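Local atomic coordinates of hydrolase, haloacid dehalogenase-like family (Chlorobaculum tepidum, PDB entry 2HCF), a protein that probably acts as a magnesium-dependent hydrolase of the haloacid dehalogenase (HAD) superfamily, though its natural substrate is not established. Residues I53-L58 and L63-I68; A29-E32 and T36-S39. All coordinates share one frame; numbering follows the deposited sequence.

Both contacts lie in the helical cap, away from the HAD-type core sheet and its metal site of D10, D12 and D178, and each is partly buried. Interaction 1 joins helix 50-59 to the start of helix 65-86; interaction 2 folds the loop after helix 21-34 back on that helix. Chemistry sets them apart: interaction 1 has a cation-pi stack toward the solvent, made by the exposed R65, with aliphatic packing beside it, whereas interaction 2 is small, with side chains lying mostly on backbone. V57 of helix 50-59 joins the two. V57 O and S39 N make a probable hydrogen bond, 3.0 Å long, and V57 CG2 packs on L30 CD1.

Interaction 1. Residues I53-L58 and L63-I68; sequences IIYEVL and LERAEI. With MG (magnesium ion), chain C.
The ring of Y55 lies between two residues of 63-68, the guanidinium of R65 over one face and I68 CG2 over the other. The guanidinium is almost parallel to the ring, planes 5° apart, with R65 CZ 4.0 Å from the Y55 ring centroid in a cation-pi stack. NH2 sits over the middle of the ring; a bend at chi3 (82°) turns the end of the arginine back onto the tyrosine. On the far face I68 CG2 makes a CH-pi contact, 3.8 Å from the centroid and displaced toward the rim. A serine in place of Y55 would probably leave the R65 guanidinium without its stacking surface and open a gap beside I68. The other branch of I68 runs to L58, where I68 CD1 reaches L58 CB at 3.8 Å, while I54 CG2 meets I68 CG2 at 4.1 Å. Where the segments draw together, L63 N gives a weak 3.4 Å hydrogen bond to L58 O. E64, the N-cap of helix 65-86, takes no part in this packing and binds a magnesium ion through OE2 at 2.0 Å, alongside four waters. The contact closes a helix-loop-helix corner of the cap, the end of helix 50-59 against the first turn of helix 65-86, with Y34 from the end of helix 21-34 packing on L58 and L63 and bonding through its hydroxyl to I68 O.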
# COMPACT_ATOMS: atom_id res chain seq x y z
N ILE A 53 0.88 -1.79 13.01
CA ILE A 53 -0.01 -2.89 13.39
C ILE A 53 0.67 -3.75 14.46
O ILE A 53 0.02 -4.14 15.42
CB ILE A 53 -0.39 -3.76 12.17
CG1 ILE A 53 -1.24 -2.95 11.18
CG2 ILE A 53 -1.16 -5.00 12.64
CD1 ILE A 53 -1.42 -3.66 9.81
N ILE A 54 1.97 -4.02 14.30
CA ILE A 54 2.73 -4.82 15.27
C ILE A 54 2.73 -4.13 16.60
O ILE A 54 2.45 -4.77 17.61
CB ILE A 54 4.15 -5.12 14.77
CG1 ILE A 54 4.06 -6.05 13.56
CG2 ILE A 54 5.03 -5.71 15.89
CD1 ILE A 54 5.39 -6.31 12.81
N TYR A 55 3.01 -2.83 16.62
CA TYR A 55 3.01 -2.08 17.89
C TYR A 55 1.63 -2.05 18.53
O TYR A 55 1.52 -2.20 19.75
CB TYR A 55 3.58 -0.64 17.73
CG TYR A 55 5.11 -0.58 17.75
CD1 TYR A 55 5.81 -0.47 18.94
CD2 TYR A 55 5.84 -0.63 16.57
CE1 TYR A 55 7.21 -0.44 18.95
CE2 TYR A 55 7.22 -0.58 16.56
CZ TYR A 55 7.90 -0.50 17.76
OH TYR A 55 9.28 -0.47 17.73
N GLU A 56 0.58 -1.89 17.74
CA GLU A 56 -0.77 -1.78 18.26
C GLU A 56 -1.22 -3.08 18.91
O GLU A 56 -1.54 -3.08 20.07
CB GLU A 56 -1.78 -1.31 17.21
CG GLU A 56 -3.19 -1.12 17.81
CD GLU A 56 -4.15 -0.31 16.94
OE1 GLU A 56 -3.75 0.20 15.86
OE2 GLU A 56 -5.32 -0.18 17.36
N VAL A 57 -1.18 -4.18 18.20
CA VAL A 57 -1.72 -5.44 18.74
C VAL A 57 -0.96 -5.96 19.98
O VAL A 57 -1.55 -6.59 20.86
CB VAL A 57 -1.82 -6.52 17.65
CG1 VAL A 57 -2.63 -5.99 16.46
CG2 VAL A 57 -0.46 -6.99 17.22
N LEU A 58 0.35 -5.68 20.03
CA LEU A 58 1.19 -6.02 21.17
C LEU A 58 0.99 -5.06 22.32
O LEU A 58 0.91 -5.46 23.48
CB LEU A 58 2.67 -6.10 20.79
CG LEU A 58 2.98 -7.25 19.80
CD1 LEU A 58 4.44 -7.23 19.40
CD2 LEU A 58 2.59 -8.59 20.39
N LEU A 63 2.47 -5.01 26.43
CA LEU A 63 3.90 -4.87 26.12
C LEU A 63 4.31 -3.40 25.99
O LEU A 63 3.59 -2.63 25.40
CB LEU A 63 4.25 -5.60 24.83
CG LEU A 63 4.53 -7.10 24.88
CD1 LEU A 63 3.25 -7.92 24.80
CD2 LEU A 63 5.49 -7.53 23.77
N GLU A 64 5.45 -3.01 26.56
CA GLU A 64 5.97 -1.62 26.42
C GLU A 64 6.56 -1.43 25.03
O GLU A 64 6.97 -2.41 24.43
CB GLU A 64 7.03 -1.29 27.48
CG GLU A 64 6.56 -1.50 28.92
CD GLU A 64 5.34 -0.66 29.26
OE1 GLU A 64 5.21 0.46 28.68
OE2 GLU A 64 4.50 -1.11 30.08
N ARG A 65 6.60 -0.19 24.52
CA ARG A 65 7.13 0.06 23.17
C ARG A 65 8.56 -0.43 23.05
O ARG A 65 8.90 -1.09 22.08
CB ARG A 65 7.04 1.52 22.76
CG ARG A 65 5.71 1.89 22.14
CD ARG A 65 5.74 3.29 21.55
NE ARG A 65 6.34 3.27 20.22
CZ ARG A 65 5.65 3.10 19.09
NH1 ARG A 65 4.33 2.94 19.10
NH2 ARG A 65 6.30 3.10 17.92
N ALA A 66 9.36 -0.14 24.06
CA ALA A 66 10.77 -0.57 24.07
C ALA A 66 10.89 -2.07 23.97
O ALA A 66 11.80 -2.57 23.35
CB ALA A 66 11.49 -0.08 25.33
N GLU A 67 9.98 -2.78 24.64
CA GLU A 67 9.96 -4.27 24.59
C GLU A 67 9.59 -4.80 23.20
O GLU A 67 10.17 -5.77 22.68
CB GLU A 67 9.00 -4.78 25.66
CG GLU A 67 8.85 -6.27 25.75
CD GLU A 67 7.79 -6.71 26.77
OE1 GLU A 67 7.14 -5.82 27.41
OE2 GLU A 67 7.61 -7.94 26.92
N ILE A 68 8.61 -4.16 22.58
CA ILE A 68 8.23 -4.51 21.22
C ILE A 68 9.41 -4.22 20.28
O ILE A 68 9.78 -5.07 19.48
CB ILE A 68 6.99 -3.74 20.77
CG1 ILE A 68 5.80 -4.11 21.66
CG2 ILE A 68 6.68 -4.04 19.27
CD1 ILE A 68 4.72 -3.07 21.69
MG MG C . 2.63 -0.51 30.65
O HOH W 1 1.01 0.27 31.39
O HOH W 2 1.62 -2.10 29.49
O HOH W 3 2.98 -1.97 32.36
O HOH W 4 4.13 0.84 31.59

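Interaction 2. Residues A29-E32 and T36-S39; sequences ALIE and TEGS
I31 lays its CG1 branch over the T36-E37 peptide, CG1 coming within 3.6 Å of E37 N and 3.9 Å of E37 CB. The two side chains run alongside each other in the same direction, so I31 CD1 lies beside E37, 4.1 Å from both its CB and its OE2. E37 is placed for this by chi1 of 59°, which sets CG between the backbone N and the carbonyl carbon before the chain extends. L30 works on the backbone instead: its CB lies 3.4 Å from T36 O, and its CD1 is 4.0 Å from E37 O. The T36 carbonyl also comes to 3.2 Å from L30 O, both acceptors, so the main chains meet here without bonding. The CB of T36 points away from the helix, and its OG1 is used within the loop, accepting from G38 N at 3.0 Å in an ST turn. That turn leads into G38, whose positive phi (74°) suits a glycine. The contact folds the loop back beside the last turns of helix 21-34. Next to it stands helix 50-59, whose L58 packs on T36, while A75 of helix 65-86 packs on L30.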
# COMPACT_ATOMS: atom_id res chain seq x y z
N ALA A 29 3.63 -15.39 13.56
CA ALA A 29 4.98 -14.84 13.63
C ALA A 29 5.20 -14.17 14.97
O ALA A 29 6.26 -14.33 15.60
CB ALA A 29 5.22 -13.88 12.49
N LEU A 30 4.21 -13.42 15.44
CA LEU A 30 4.30 -12.80 16.74
C LEU A 30 4.32 -13.81 17.90
O LEU A 30 5.03 -13.60 18.89
CB LEU A 30 3.15 -11.79 16.92
CG LEU A 30 3.14 -10.64 15.91
CD1 LEU A 30 2.01 -9.69 16.21
CD2 LEU A 30 4.46 -9.85 15.92
N ILE A 31 3.52 -14.87 17.81
CA ILE A 31 3.58 -15.94 18.82
C ILE A 31 5.00 -16.51 18.87
O ILE A 31 5.57 -16.73 19.95
CB ILE A 31 2.57 -17.07 18.52
CG1 ILE A 31 1.14 -16.59 18.79
CG2 ILE A 31 2.87 -18.30 19.40
CD1 ILE A 31 0.05 -17.48 18.17
N GLU A 32 5.58 -16.74 17.70
CA GLU A 32 6.92 -17.27 17.61
C GLU A 32 7.98 -16.39 18.25
O GLU A 32 8.91 -16.90 18.87
CB GLU A 32 7.29 -17.56 16.16
CG GLU A 32 8.66 -18.19 16.05
CD GLU A 32 8.99 -18.72 14.65
OE1 GLU A 32 8.05 -18.95 13.84
OE2 GLU A 32 10.21 -18.90 14.39
N THR A 36 3.06 -14.22 22.12
CA THR A 36 1.66 -13.85 22.01
C THR A 36 1.41 -13.22 20.65
O THR A 36 2.29 -12.57 20.10
CB THR A 36 1.25 -12.87 23.11
OG1 THR A 36 -0.14 -12.56 22.97
CG2 THR A 36 2.07 -11.59 23.06
N GLU A 37 0.20 -13.43 20.12
CA GLU A 37 -0.25 -12.73 18.92
C GLU A 37 -0.84 -11.38 19.23
O GLU A 37 -1.25 -10.65 18.34
CB GLU A 37 -1.26 -13.56 18.12
CG GLU A 37 -2.55 -13.95 18.86
CD GLU A 37 -3.59 -14.58 17.93
OE1 GLU A 37 -4.36 -13.83 17.29
OE2 GLU A 37 -3.66 -15.83 17.84
N GLY A 38 -0.85 -11.01 20.51
CA GLY A 38 -1.42 -9.77 20.89
C GLY A 38 -2.92 -9.89 20.81
O GLY A 38 -3.48 -10.98 20.91
N SER A 39 -3.57 -8.75 20.62
CA SER A 39 -5.01 -8.69 20.67
C SER A 39 -5.49 -7.45 19.95
O SER A 39 -5.11 -6.34 20.31
CB SER A 39 -5.50 -8.66 22.14
OG SER A 39 -6.90 -8.83 22.24